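Enoyl-CoA hydratase subunit II (Geobacillus kaustophilus, PDB 2EJ5) probably acts as a crotonase-family enoyl-CoA hydratase (lyase) that hydrates the double bond of unsaturated acyl-CoA thioesters, perhaps in phenylacetic acid breakdown. Local coordinates at residues R119-S122 / S126-P129; G11-L16 / Q191-L196; K37-A42 / H91-P96; D77-R82 / V137-H142; K208-E213 / D220-R225. All coordinates share one frame; numbering follows the deposited sequence.

Interaction 1 of 5, residues R119-S122 / S126-P129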
# COMPACT_ATOMS: atom_id res chain seq x y z
N ARG A 119 -10.61 12.89 5.14
CA ARG A 119 -11.77 13.07 4.26
C ARG A 119 -13.03 12.73 5.08
O ARG A 119 -13.21 11.58 5.48
CB ARG A 119 -11.72 12.14 3.02
CG ARG A 119 -10.77 12.61 1.85
CD ARG A 119 -10.39 11.46 0.88
NE ARG A 119 -9.51 10.58 1.63
CZ ARG A 119 -8.25 10.88 1.93
NH1 ARG A 119 -7.72 12.00 1.48
NH2 ARG A 119 -7.52 10.08 2.69
N LEU A 120 -13.83 13.76 5.39
CA LEU A 120 -15.07 13.57 6.12
C LEU A 120 -16.13 13.63 5.05
O LEU A 120 -16.28 14.65 4.40
CB LEU A 120 -15.29 14.71 7.13
CG LEU A 120 -14.21 15.01 8.16
CD1 LEU A 120 -14.59 16.22 9.06
CD2 LEU A 120 -13.93 13.74 9.04
N LEU A 121 -16.85 12.54 4.86
CA LEU A 121 -17.84 12.49 3.81
C LEU A 121 -19.23 12.65 4.45
O LEU A 121 -19.56 11.93 5.38
CB LEU A 121 -17.76 11.18 3.06
CG LEU A 121 -16.83 11.06 1.84
CD1 LEU A 121 -15.42 11.61 1.99
CD2 LEU A 121 -16.80 9.58 1.45
N SER A 122 -20.00 13.59 3.94
CA SER A 122 -21.40 13.67 4.30
C SER A 122 -22.09 12.43 3.78
O SER A 122 -21.60 11.79 2.83
CB SER A 122 -22.01 14.92 3.70
OG SER A 122 -23.39 14.69 3.52
N SER A 126 -20.14 11.59 -2.73
CA SER A 126 -19.80 10.47 -3.61
C SER A 126 -18.53 10.84 -4.35
O SER A 126 -18.20 12.01 -4.47
CB SER A 126 -20.91 10.22 -4.62
OG SER A 126 -21.12 11.40 -5.35
N PHE A 127 -17.79 9.82 -4.78
CA PHE A 127 -16.57 10.06 -5.51
C PHE A 127 -16.80 9.52 -6.90
O PHE A 127 -17.24 8.38 -7.06
CB PHE A 127 -15.36 9.37 -4.84
CG PHE A 127 -14.82 10.06 -3.62
CD1 PHE A 127 -14.54 11.43 -3.63
CD2 PHE A 127 -14.52 9.32 -2.47
CE1 PHE A 127 -13.99 12.05 -2.51
CE2 PHE A 127 -13.99 9.91 -1.34
CZ PHE A 127 -13.69 11.28 -1.35
N ALA A 128 -16.51 10.34 -7.90
CA ALA A 128 -16.71 9.94 -9.28
C ALA A 128 -15.39 10.04 -10.06
O ALA A 128 -14.97 11.13 -10.41
CB ALA A 128 -17.83 10.83 -9.92
N PRO A 129 -14.72 8.89 -10.33
CA PRO A 129 -13.46 8.99 -11.09
C PRO A 129 -13.82 9.04 -12.57
O PRO A 129 -13.70 8.04 -13.29
CB PRO A 129 -12.72 7.69 -10.74
CG PRO A 129 -13.74 6.75 -10.16
CD PRO A 129 -15.05 7.50 -9.98

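Interaction 2 of 5, residues G11-L16 / Q191-L196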
# COMPACT_ATOMS: atom_id res chain seq x y z
N GLY A 11 -11.50 30.95 14.70
CA GLY A 11 -10.76 30.39 15.81
C GLY A 11 -9.36 30.23 15.28
O GLY A 11 -8.73 31.21 14.89
N GLN A 12 -8.88 28.99 15.25
CA GLN A 12 -7.60 28.69 14.61
C GLN A 12 -7.73 27.74 13.43
O GLN A 12 -6.77 27.04 13.08
CB GLN A 12 -6.62 28.19 15.63
CG GLN A 12 -6.46 29.21 16.75
CD GLN A 12 -5.21 29.01 17.50
OE1 GLN A 12 -4.23 29.72 17.29
NE2 GLN A 12 -5.21 28.04 18.39
N VAL A 13 -8.91 27.71 12.83
CA VAL A 13 -9.09 26.97 11.61
C VAL A 13 -9.38 27.86 10.41
O VAL A 13 -10.26 28.75 10.46
CB VAL A 13 -9.95 25.62 11.72
CG1 VAL A 13 -10.55 25.36 13.10
CG2 VAL A 13 -10.89 25.34 10.53
N ALA A 14 -8.59 27.65 9.36
CA ALA A 14 -8.86 28.29 8.08
C ALA A 14 -9.87 27.46 7.29
O ALA A 14 -9.62 26.29 6.97
CB ALA A 14 -7.55 28.52 7.27
N TRP A 15 -11.01 28.06 7.01
CA TRP A 15 -12.08 27.47 6.25
C TRP A 15 -11.88 27.94 4.81
O TRP A 15 -12.01 29.15 4.49
CB TRP A 15 -13.43 27.88 6.83
CG TRP A 15 -13.65 27.32 8.22
CD1 TRP A 15 -13.20 27.85 9.43
CD2 TRP A 15 -14.33 26.11 8.55
NE1 TRP A 15 -13.57 27.03 10.47
CE2 TRP A 15 -14.28 25.96 9.96
CE3 TRP A 15 -14.99 25.13 7.78
CZ2 TRP A 15 -14.86 24.87 10.62
CZ3 TRP A 15 -15.56 24.05 8.43
CH2 TRP A 15 -15.50 23.93 9.85
N LEU A 16 -11.49 27.02 3.95
CA LEU A 16 -11.29 27.31 2.53
C LEU A 16 -12.48 26.73 1.79
O LEU A 16 -12.63 25.50 1.61
CB LEU A 16 -9.91 26.78 2.07
CG LEU A 16 -9.31 27.35 0.76
CD1 LEU A 16 -7.86 26.92 0.54
CD2 LEU A 16 -10.18 27.06 -0.46
N GLN A 191 -16.23 20.35 14.87
CA GLN A 191 -15.58 19.77 16.05
C GLN A 191 -14.28 19.01 15.66
O GLN A 191 -13.29 19.04 16.40
CB GLN A 191 -16.53 18.80 16.77
CG GLN A 191 -17.78 19.47 17.40
CD GLN A 191 -18.49 18.55 18.39
OE1 GLN A 191 -19.59 18.86 18.88
NE2 GLN A 191 -17.86 17.41 18.68
N PHE A 192 -14.30 18.33 14.51
CA PHE A 192 -13.10 17.59 14.03
C PHE A 192 -11.98 18.57 13.72
O PHE A 192 -10.85 18.40 14.17
CB PHE A 192 -13.48 16.74 12.78
CG PHE A 192 -12.39 15.77 12.35
CD1 PHE A 192 -12.27 14.53 12.96
CD2 PHE A 192 -11.51 16.10 11.32
CE1 PHE A 192 -11.27 13.63 12.56
CE2 PHE A 192 -10.49 15.22 10.91
CZ PHE A 192 -10.38 13.98 11.53
N ALA A 193 -12.29 19.64 12.98
CA ALA A 193 -11.31 20.68 12.69
C ALA A 193 -10.81 21.39 13.95
O ALA A 193 -9.60 21.60 14.10
CB ALA A 193 -11.86 21.69 11.67
N GLU A 194 -11.70 21.71 14.88
CA GLU A 194 -11.23 22.35 16.10
C GLU A 194 -10.42 21.41 16.91
O GLU A 194 -9.41 21.80 17.46
CB GLU A 194 -12.37 22.99 16.88
CG GLU A 194 -13.01 24.10 16.01
CD GLU A 194 -14.07 24.91 16.72
OE1 GLU A 194 -14.62 24.42 17.76
OE2 GLU A 194 -14.37 26.01 16.20
N ARG A 195 -10.79 20.13 16.93
CA ARG A 195 -10.00 19.16 17.64
C ARG A 195 -8.56 19.08 17.10
O ARG A 195 -7.62 19.04 17.87
CB ARG A 195 -10.68 17.79 17.60
CG ARG A 195 -9.75 16.68 17.86
CD ARG A 195 -10.44 15.33 17.74
NE ARG A 195 -9.58 14.27 18.27
CZ ARG A 195 -9.73 12.97 18.02
NH1 ARG A 195 -10.73 12.54 17.24
NH2 ARG A 195 -8.89 12.10 18.56
N LEU A 196 -8.39 19.09 15.77
CA LEU A 196 -7.03 19.11 15.17
C LEU A 196 -6.31 20.43 15.46
O LEU A 196 -5.10 20.43 15.75
CB LEU A 196 -7.11 18.94 13.67
CG LEU A 196 -7.40 17.50 13.20
CD1 LEU A 196 -7.89 17.54 11.76
CD2 LEU A 196 -6.10 16.72 13.28
O HOH W 1 -13.72 26.99 13.37

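Interaction 3 of 5, residues K37-A42 / H91-P96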
# COMPACT_ATOMS: atom_id res chain seq x y z
N LYS A 37 -2.76 30.42 -3.51
CA LYS A 37 -2.49 31.56 -2.62
C LYS A 37 -3.01 31.35 -1.18
O LYS A 37 -2.29 31.62 -0.21
CB LYS A 37 -3.11 32.83 -3.22
CG LYS A 37 -2.74 34.12 -2.48
CD LYS A 37 -3.11 35.34 -3.33
CE LYS A 37 -2.81 36.66 -2.61
NZ LYS A 37 -3.66 36.83 -1.38
N ALA A 38 -4.24 30.87 -1.06
CA ALA A 38 -4.89 30.65 0.23
C ALA A 38 -4.14 29.56 1.02
O ALA A 38 -3.91 29.71 2.21
CB ALA A 38 -6.32 30.23 0.01
N LEU A 39 -3.73 28.47 0.34
CA LEU A 39 -2.98 27.40 1.02
C LEU A 39 -1.67 27.91 1.52
O LEU A 39 -1.24 27.55 2.59
CB LEU A 39 -2.74 26.18 0.12
CG LEU A 39 -3.97 25.36 -0.25
CD1 LEU A 39 -3.57 24.28 -1.26
CD2 LEU A 39 -4.75 24.77 0.99
N LYS A 40 -1.02 28.77 0.74
CA LYS A 40 0.28 29.29 1.15
C LYS A 40 0.08 30.27 2.32
O LYS A 40 0.88 30.31 3.23
CB LYS A 40 1.02 29.95 -0.05
CG LYS A 40 1.36 28.98 -1.22
CD LYS A 40 1.90 29.73 -2.45
CE LYS A 40 2.45 28.76 -3.53
NZ LYS A 40 3.01 29.43 -4.80
N GLN A 41 -1.02 31.00 2.28
CA GLN A 41 -1.44 31.95 3.34
C GLN A 41 -1.61 31.17 4.66
O GLN A 41 -0.92 31.43 5.66
CB GLN A 41 -2.75 32.61 2.92
CG GLN A 41 -3.29 33.79 3.76
CD GLN A 41 -4.36 34.62 2.98
OE1 GLN A 41 -4.60 34.38 1.77
NE2 GLN A 41 -4.99 35.59 3.67
N ALA A 42 -2.49 30.16 4.62
CA ALA A 42 -2.69 29.26 5.77
C ALA A 42 -1.40 28.66 6.31
O ALA A 42 -1.19 28.61 7.52
CB ALA A 42 -3.70 28.17 5.40
N HIS A 91 0.62 19.86 -1.32
CA HIS A 91 1.50 18.74 -1.00
C HIS A 91 2.59 19.18 -0.03
O HIS A 91 3.02 18.41 0.82
CB HIS A 91 2.06 18.16 -2.32
CG HIS A 91 2.95 16.97 -2.15
ND1 HIS A 91 4.29 17.09 -1.86
CD2 HIS A 91 2.69 15.64 -2.19
CE1 HIS A 91 4.82 15.88 -1.75
NE2 HIS A 91 3.87 14.99 -1.95
N HIS A 92 3.02 20.44 -0.11
CA HIS A 92 4.05 20.94 0.80
C HIS A 92 3.48 21.59 2.07
O HIS A 92 4.23 21.87 2.95
CB HIS A 92 5.03 21.89 0.10
CG HIS A 92 5.79 21.25 -1.03
ND1 HIS A 92 5.19 20.82 -2.20
CD2 HIS A 92 7.12 20.99 -1.18
CE1 HIS A 92 6.10 20.31 -3.01
NE2 HIS A 92 7.28 20.41 -2.42
N LEU A 93 2.18 21.83 2.14
CA LEU A 93 1.57 22.42 3.33
C LEU A 93 1.68 21.49 4.56
O LEU A 93 1.17 20.36 4.53
CB LEU A 93 0.10 22.79 3.05
CG LEU A 93 -0.78 23.40 4.15
CD1 LEU A 93 -0.15 24.70 4.72
CD2 LEU A 93 -2.13 23.67 3.59
N GLU A 94 2.29 22.01 5.63
CA GLU A 94 2.58 21.27 6.86
C GLU A 94 1.58 21.58 7.99
O GLU A 94 1.97 21.65 9.17
CB GLU A 94 3.94 21.66 7.44
CG GLU A 94 5.14 21.84 6.52
CD GLU A 94 5.77 20.54 6.21
OE1 GLU A 94 4.97 19.61 6.14
OE2 GLU A 94 7.02 20.41 6.02
N LYS A 95 0.35 21.91 7.65
CA LYS A 95 -0.70 22.02 8.66
C LYS A 95 -1.66 20.92 8.23
O LYS A 95 -1.68 20.58 7.04
CB LYS A 95 -1.42 23.37 8.56
CG LYS A 95 -0.49 24.64 8.62
CD LYS A 95 -0.43 25.22 9.97
CE LYS A 95 0.54 26.41 10.08
NZ LYS A 95 -0.20 27.67 9.79
N PRO A 96 -2.47 20.39 9.18
CA PRO A 96 -3.42 19.38 8.76
C PRO A 96 -4.52 19.97 7.90
O PRO A 96 -4.97 21.12 8.12
CB PRO A 96 -3.96 18.79 10.09
CG PRO A 96 -3.86 19.91 11.09
CD PRO A 96 -2.57 20.68 10.64

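Interaction 4 of 5, residues D77-R82 / V137-H142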
# COMPACT_ATOMS: atom_id res chain seq x y z
N ASP A 77 -0.71 21.83 -20.76
CA ASP A 77 -0.49 23.21 -20.34
C ASP A 77 -1.48 23.59 -19.26
O ASP A 77 -1.12 24.29 -18.32
CB ASP A 77 -0.64 24.18 -21.54
CG ASP A 77 0.42 23.94 -22.64
OD1 ASP A 77 1.55 23.48 -22.30
OD2 ASP A 77 0.11 24.22 -23.84
N VAL A 78 -2.75 23.19 -19.42
CA VAL A 78 -3.76 23.40 -18.37
C VAL A 78 -3.19 22.82 -17.04
O VAL A 78 -3.03 23.54 -16.04
CB VAL A 78 -5.12 22.75 -18.76
CG1 VAL A 78 -6.05 22.64 -17.56
CG2 VAL A 78 -5.79 23.56 -19.86
N LEU A 79 -2.80 21.56 -17.05
CA LEU A 79 -2.24 20.93 -15.85
C LEU A 79 -0.98 21.61 -15.28
O LEU A 79 -0.94 21.91 -14.08
CB LEU A 79 -2.01 19.43 -16.06
CG LEU A 79 -3.31 18.62 -16.02
CD1 LEU A 79 -3.13 17.26 -16.69
CD2 LEU A 79 -3.84 18.47 -14.56
N ARG A 80 0.03 21.86 -16.11
CA ARG A 80 1.27 22.41 -15.56
C ARG A 80 1.13 23.85 -15.11
O ARG A 80 1.78 24.27 -14.16
CB ARG A 80 2.51 22.18 -16.46
CG ARG A 80 2.67 23.09 -17.64
CD ARG A 80 4.02 22.79 -18.39
NE ARG A 80 4.24 21.35 -18.61
CZ ARG A 80 3.71 20.65 -19.62
NH1 ARG A 80 2.92 21.24 -20.50
NH2 ARG A 80 3.97 19.36 -19.73
N SER A 81 0.27 24.62 -15.77
CA SER A 81 0.20 26.04 -15.42
C SER A 81 -0.79 26.39 -14.31
O SER A 81 -0.55 27.30 -13.53
CB SER A 81 -0.10 26.87 -16.66
OG SER A 81 -1.42 26.59 -17.07
N ARG A 82 -1.90 25.67 -14.27
CA ARG A 82 -2.96 25.88 -13.27
C ARG A 82 -2.89 24.91 -12.08
O ARG A 82 -2.88 25.35 -10.90
CB ARG A 82 -4.32 25.77 -13.96
CG ARG A 82 -4.68 26.96 -14.89
CD ARG A 82 -5.95 26.66 -15.71
NE ARG A 82 -7.03 26.20 -14.85
CZ ARG A 82 -8.15 25.62 -15.24
NH1 ARG A 82 -8.43 25.41 -16.52
NH2 ARG A 82 -9.02 25.21 -14.32
N VAL A 137 -7.30 10.81 -18.62
CA VAL A 137 -6.67 10.06 -17.53
C VAL A 137 -6.94 10.82 -16.22
O VAL A 137 -7.11 12.04 -16.23
CB VAL A 137 -5.13 9.90 -17.75
CG1 VAL A 137 -4.81 9.24 -19.12
CG2 VAL A 137 -4.43 11.22 -17.68
N PRO A 138 -7.01 10.09 -15.08
CA PRO A 138 -7.09 10.83 -13.82
C PRO A 138 -5.85 11.69 -13.63
O PRO A 138 -4.75 11.21 -13.85
CB PRO A 138 -7.20 9.72 -12.76
CG PRO A 138 -7.88 8.52 -13.53
CD PRO A 138 -7.11 8.63 -14.87
N ASP A 139 -6.06 12.94 -13.24
CA ASP A 139 -4.97 13.91 -13.14
C ASP A 139 -4.97 14.79 -11.87
O ASP A 139 -5.70 14.52 -10.93
CB ASP A 139 -4.92 14.74 -14.41
CG ASP A 139 -6.16 15.64 -14.58
OD1 ASP A 139 -6.96 15.77 -13.61
OD2 ASP A 139 -6.33 16.19 -15.71
N ALA A 140 -4.17 15.87 -11.86
CA ALA A 140 -3.91 16.65 -10.64
C ALA A 140 -3.44 15.73 -9.50
O ALA A 140 -3.85 15.89 -8.32
CB ALA A 140 -5.19 17.43 -10.20
N GLY A 141 -2.63 14.73 -9.83
CA GLY A 141 -2.00 13.91 -8.79
C GLY A 141 -2.73 12.63 -8.44
O GLY A 141 -2.23 11.86 -7.64
N HIS A 142 -3.88 12.39 -9.10
CA HIS A 142 -4.82 11.35 -8.75
C HIS A 142 -4.13 9.98 -8.58
O HIS A 142 -4.28 9.35 -7.57
CB HIS A 142 -5.87 11.22 -9.85
CG HIS A 142 -7.17 10.63 -9.39
ND1 HIS A 142 -7.40 9.27 -9.32
CD2 HIS A 142 -8.33 11.22 -9.05
CE1 HIS A 142 -8.64 9.05 -8.92
NE2 HIS A 142 -9.23 10.22 -8.77

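Interaction 5 of 5, residues K208-E213 / D220-R225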
# COMPACT_ATOMS: atom_id res chain seq x y z
N LYS A 208 3.80 15.03 8.58
CA LYS A 208 3.53 15.14 7.15
C LYS A 208 4.84 15.19 6.34
O LYS A 208 4.92 14.64 5.24
CB LYS A 208 2.68 16.38 6.89
CG LYS A 208 1.23 16.19 7.24
CD LYS A 208 0.42 17.46 7.06
CE LYS A 208 0.21 17.79 5.53
NZ LYS A 208 -1.10 18.48 5.22
N ARG A 209 5.84 15.87 6.89
CA ARG A 209 7.15 15.95 6.24
C ARG A 209 7.73 14.54 6.14
O ARG A 209 8.22 14.12 5.06
CB ARG A 209 8.10 16.89 7.01
CG ARG A 209 9.39 17.24 6.26
CD ARG A 209 10.30 18.21 7.08
NE ARG A 209 9.63 19.48 7.38
CZ ARG A 209 10.17 20.43 8.16
NH1 ARG A 209 11.36 20.24 8.70
NH2 ARG A 209 9.51 21.56 8.43
N LEU A 210 7.65 13.80 7.25
CA LEU A 210 8.18 12.46 7.28
C LEU A 210 7.40 11.49 6.41
O LEU A 210 7.98 10.54 5.90
CB LEU A 210 8.26 11.94 8.73
CG LEU A 210 9.37 12.52 9.62
CD1 LEU A 210 9.25 11.91 11.02
CD2 LEU A 210 10.75 12.22 9.01
N LEU A 211 6.09 11.67 6.28
CA LEU A 211 5.31 10.82 5.36
C LEU A 211 5.72 11.02 3.91
O LEU A 211 5.74 10.09 3.14
CB LEU A 211 3.79 11.03 5.53
CG LEU A 211 3.22 10.38 6.83
CD1 LEU A 211 1.83 10.85 7.06
CD2 LEU A 211 3.28 8.79 6.81
N ARG A 212 6.07 12.26 3.56
CA ARG A 212 6.68 12.59 2.27
C ARG A 212 8.03 11.91 2.13
O ARG A 212 8.27 11.23 1.11
CB ARG A 212 6.83 14.12 2.10
CG ARG A 212 5.54 14.79 1.62
CD ARG A 212 5.44 16.32 1.89
NE ARG A 212 6.69 17.09 1.82
CZ ARG A 212 7.02 18.08 2.66
NH1 ARG A 212 6.22 18.45 3.67
NH2 ARG A 212 8.19 18.70 2.49
N GLU A 213 8.88 12.02 3.16
CA GLU A 213 10.20 11.34 3.13
C GLU A 213 10.04 9.82 2.95
O GLU A 213 10.75 9.19 2.15
CB GLU A 213 11.02 11.61 4.39
CG GLU A 213 11.52 13.05 4.55
CD GLU A 213 12.60 13.49 3.53
OE1 GLU A 213 13.16 12.66 2.79
OE2 GLU A 213 12.89 14.69 3.53
N ASP A 220 17.51 3.59 5.20
CA ASP A 220 18.67 4.19 5.85
C ASP A 220 18.59 5.71 5.89
O ASP A 220 18.83 6.33 6.93
CB ASP A 220 19.96 3.72 5.19
CG ASP A 220 20.32 2.30 5.56
OD1 ASP A 220 19.87 1.82 6.63
OD2 ASP A 220 21.07 1.65 4.78
N ARG A 221 18.24 6.32 4.77
CA ARG A 221 18.18 7.76 4.72
C ARG A 221 16.98 8.24 5.52
O ARG A 221 17.08 9.25 6.22
CB ARG A 221 18.10 8.26 3.29
CG ARG A 221 19.46 8.17 2.57
CD ARG A 221 19.29 8.44 1.06
NE ARG A 221 19.06 9.86 0.76
CZ ARG A 221 20.01 10.80 0.76
NH1 ARG A 221 21.28 10.52 1.03
NH2 ARG A 221 19.68 12.05 0.47
N TYR A 222 15.88 7.50 5.43
CA TYR A 222 14.68 7.82 6.21
C TYR A 222 14.98 8.04 7.71
O TYR A 222 14.53 9.01 8.31
CB TYR A 222 13.59 6.75 6.06
CG TYR A 222 12.41 7.17 6.87
CD1 TYR A 222 11.52 8.12 6.38
CD2 TYR A 222 12.24 6.69 8.19
CE1 TYR A 222 10.45 8.57 7.16
CE2 TYR A 222 11.18 7.15 8.98
CZ TYR A 222 10.31 8.09 8.45
OH TYR A 222 9.29 8.57 9.20
N LEU A 223 15.71 7.11 8.31
CA LEU A 223 16.05 7.25 9.74
C LEU A 223 16.84 8.55 10.04
O LEU A 223 16.71 9.10 11.13
CB LEU A 223 16.89 6.05 10.23
CG LEU A 223 16.24 4.66 10.11
CD1 LEU A 223 17.09 3.49 10.66
CD2 LEU A 223 14.91 4.73 10.85
N GLU A 224 17.69 8.99 9.12
CA GLU A 224 18.42 10.25 9.33
C GLU A 224 17.44 11.44 9.27
O GLU A 224 17.51 12.33 10.12
CB GLU A 224 19.59 10.45 8.34
CG GLU A 224 20.81 9.54 8.56
CD GLU A 224 21.65 9.90 9.79
OE1 GLU A 224 21.36 10.92 10.49
OE2 GLU A 224 22.62 9.15 10.07
N ARG A 225 16.49 11.42 8.32
CA ARG A 225 15.43 12.44 8.25
C ARG A 225 14.58 12.45 9.54
O ARG A 225 14.21 13.50 10.08
CB ARG A 225 14.53 12.22 7.02
CG ARG A 225 15.26 12.22 5.63
CD ARG A 225 15.89 13.63 5.21
NE ARG A 225 17.18 13.88 5.86
CZ ARG A 225 18.35 13.33 5.52
NH1 ARG A 225 18.43 12.43 4.53
NH2 ARG A 225 19.45 13.64 6.20

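Interaction 1 of 5, residues R119-S122 / S126-P129
Phe127, Leu121 and Arg119 join the two sheets of the crotonase fold where the chain leaves the large six-stranded sheet on strand 118-122 and, after three intervening residues, enters the small sheet on strand 126-128. No hydrogen bond links the two segments, and even the closest CA atoms, of Leu121 and Ser126, are 7.9 Å apart; the side chains bridge the difference. The chi1 of Phe127, -77° with CG anti to the carbonyl carbon, sends the far end of the ring toward strand 118-122. There Phe127 CZ lies 3.8 Å from Leu121 CD1, and Phe127 CE2 lies 4.0 Å from Leu121 CD2, so both leucine methyls bear on one end of the aromatic group, the two side chains crossing at about a right angle. Arg119 supplies its aliphatic part: CD is 4.0 Å from Phe127 CZ, approaching the ring obliquely, and the guanidinium plane is turned 48° from the ring plane. A long residue with an apolar stem suits this place, because its CD can lie against the phenyl group while a bend at chi3 takes the charged end elsewhere. That end is tied down by main-chain oxygens, NH1 donating to those of Ala113 and Cys116 and NE to that of Leu175. A branched leucine and a flat phenylalanine suit a buried seam that needs no polar partner. Helix 108-115 packs on Phe127 through Met110 and Ala113, and Ala105 of strand 104-106 also touches it. Strand 118-122 is bonded to strands 97-101 and 178-180, and Leu120 is turned to helix 185-197.

Interaction 2 of 5, residues G11-L16 / Q191-L196
Glu194 reaches from helix 185-197 over Val13 and, through a water, to Trp15. Its CB stays 4.8 Å from Val13 CG1. With CG anti to the carbonyl carbon (chi1 -62°), the next atom comes closer, Glu194 CG lying 4.0 Å from Val13 CG1. From there the chain runs extended through CD, and its tip, Glu194 OE2, accepts a hydrogen bond from a water at 3.1 Å. The same water accepts from Trp15 NE1 at 2.9 Å and sits in the plane of the indole, at its edge. A long acid suits this half-covered border, since its methylenes can pack while its carboxylate takes part in the bridge. Deeper in, Ala193 CB meets Val13 CG2 at 3.9 Å; a small residue here lets the helix come near the strand. Trp15 CZ2 lies 4.5 Å from Ala193 CB. The axes of strand 13-16 and helix 191-196 approach to 9.3 Å, at 138° between their directions. Val52 of strand 50-55 touches Val13, Trp15 and Ala193, while Ala14 and Leu16 serve other neighbours, Leu16 packing against helix 29-44. Helices laid on the two faces of a largely parallel sheet in this way are the layered alpha/beta arrangement of the crotonase fold.

Interaction 3 of 5, residues K37-A42 / H91-P96
Lys95 NZ donates to three main-chain oxygens, those of Ala42, Asp45 and Val48, and so ties the connection after helix 75-92 to the C-terminal end of helix 29-44. This is a join within the helical layer of the crotonase fold: the 91-96 segment leaves one helix, passes alongside the other and leads into strand 97-101. The bond across the two segments is short, Lys95 NZ to Ala42 O 2.6 Å, with a C=O...N angle of 157° and the nitrogen in the carbonyl plane. Bends at chi2 and chi4 (-97° and 90°) bring the ammonium group round to this oxygen. Ala42 and Asp45 lie at and just beyond the helix end, whose negative dipole would be expected to favour a positive charge, and Val48 O is a third acceptor in the loop that follows; a lysine is apt here.

The apolar half of the contact belongs to Leu93, the first residue to depart from helical angles. Its CG, anti to the backbone N, carries the two methyls out toward helix 29-44, and the side chain meets that of Leu39 at about a right angle. Small, buried Ala42 adds its C, 4.4 Å from Leu93 CD1. Leu39 in turn rests on Leu16 of strand 13-18, and Ala42 on Tyr7.

On its other side the connection is held by helix 201-216, since Glu94 makes salt bridges to Arg209 and Arg212. His91 stacks on Phe219 of the third subunit. At the centre of the leucine pair, Leu93 CD2 lies 3.9 Å from Leu39 CD2, while Leu93 CD1 sits 3.7 Å from Leu39 O.

Interaction 4 of 5, residues D77-R82 / V137-H142
Leu79 and Asp139 make most of this contact by van der Waals packing, without a hydrogen bond between the segments. Both leucine methyls rest on the carboxylate: Leu79 CD1 is 3.5 Å from Asp139 OD2, and Leu79 CD2 is 3.7 Å from Asp139 CG. Asp139 chi1 is 66°, which sets CG between the backbone N and the carbonyl carbon and swings the carboxylate toward helix 75-92. Leu79 CD2 also lies 3.8 Å from Ala140 N; the small alanine fits the tight turn, its methyl packing beside Tyr83, Met87 and Ser111.

Hydrogen bonds hold each partner in shape. Asp77 O takes Ser81 N and Ser81 OG from opposite faces of its plane, the OG bond being 2.6 Å. This double hold overlaps the wider pi-type turn at 79-82. In the loop, Asp139 to His142 form a type I' turn with a weak closing bond, and Gly141 suits backbone angles that disfavour a side chain. Asp139 OD2 receives Gln230 NE2 of the third subunit, which also donates to Val137 O, and Gly141 N bonds to Glu226 of that subunit.

One ionic pair lies within the helix, a weak Arg80 NH1 to Asp77 OD1 bridge of 3.2 Å.

With Gly141 in the N-cap position of helix 142-150, the whole is a turn feeding a helix at a trimer interface; in crotonase relatives the corresponding loop lies close to the acyl-binding site.

Interaction 5 of 5, residues K208-E213 / D220-R225
Tyr222 and Leu210 meet because of their first torsions: Tyr222 has CG anti to the backbone N (chi1 -180°), which lays its ring toward helix 201-216, while Leu210 has CG anti to the carbonyl carbon (chi1 -74°). The ring edge, in its own plane, faces the Leu210 carbonyl, with Tyr222 CE1 3.4 Å from Leu210 O, and the hydroxyl end passes across the leucine, Tyr222 OH lying 3.6 Å from Leu210 CB. Leu210 CD2 reaches the other helix, 3.8 Å from Arg225 O. A tyrosine suits the spot because it is long enough to span the gap, the axes of segments 208-213 and 220-225 approaching to 10.2 Å.

One turn further on, Glu213 CB approaches Tyr222 CD1 obliquely at 4.0 Å. Bending at chi2 then lays the carboxylate over the methylenes of Arg225, itself bent at chi2 and chi3: Glu213 OE1 is 3.6 Å from Arg225 CG, and Glu213 OE2 is 3.6 Å from Arg225 CD. The charged groups stay apart, Glu213 OE2 and Arg225 NE being 4.9 Å from each other. The attraction is therefore probably no more than a longer-range one, and both side chains also touch a neighbouring molecule in the crystal.

Leu143 of the second subunit packs on both Leu210 and Tyr222, so another chain packs against this part of the pair. Two helices running nearly antiparallel, at 166°, and joined by a short turn form a helical hairpin, as in the C-terminal region through which crotonase enzymes assemble as trimers.

Overall arrangement
Interactions 1 and 2 share the large sheet: Leu120 CD1 touches Phe192 CD2 at 3.8 Å, although their centres are 20 Å apart. Interaction 2 also meets interaction 3, Leu16 CD1 lying 3.7 Å from Ala38 CB, which joins the strand layer to the helical layer. Interaction 3 is linked in turn to interaction 5 by Lys95 O to Lys208 NZ (2.8 Å) and by Glu94 to Arg212. Interactions 3 and 4 both use helix 75-92, about 19 Å apart between centres. The trimer ties the ends together, because the loop of interaction 4 meets helix 219-235 of the third subunit. By family likeness, interaction 4 probably lies close to the acyl-CoA site.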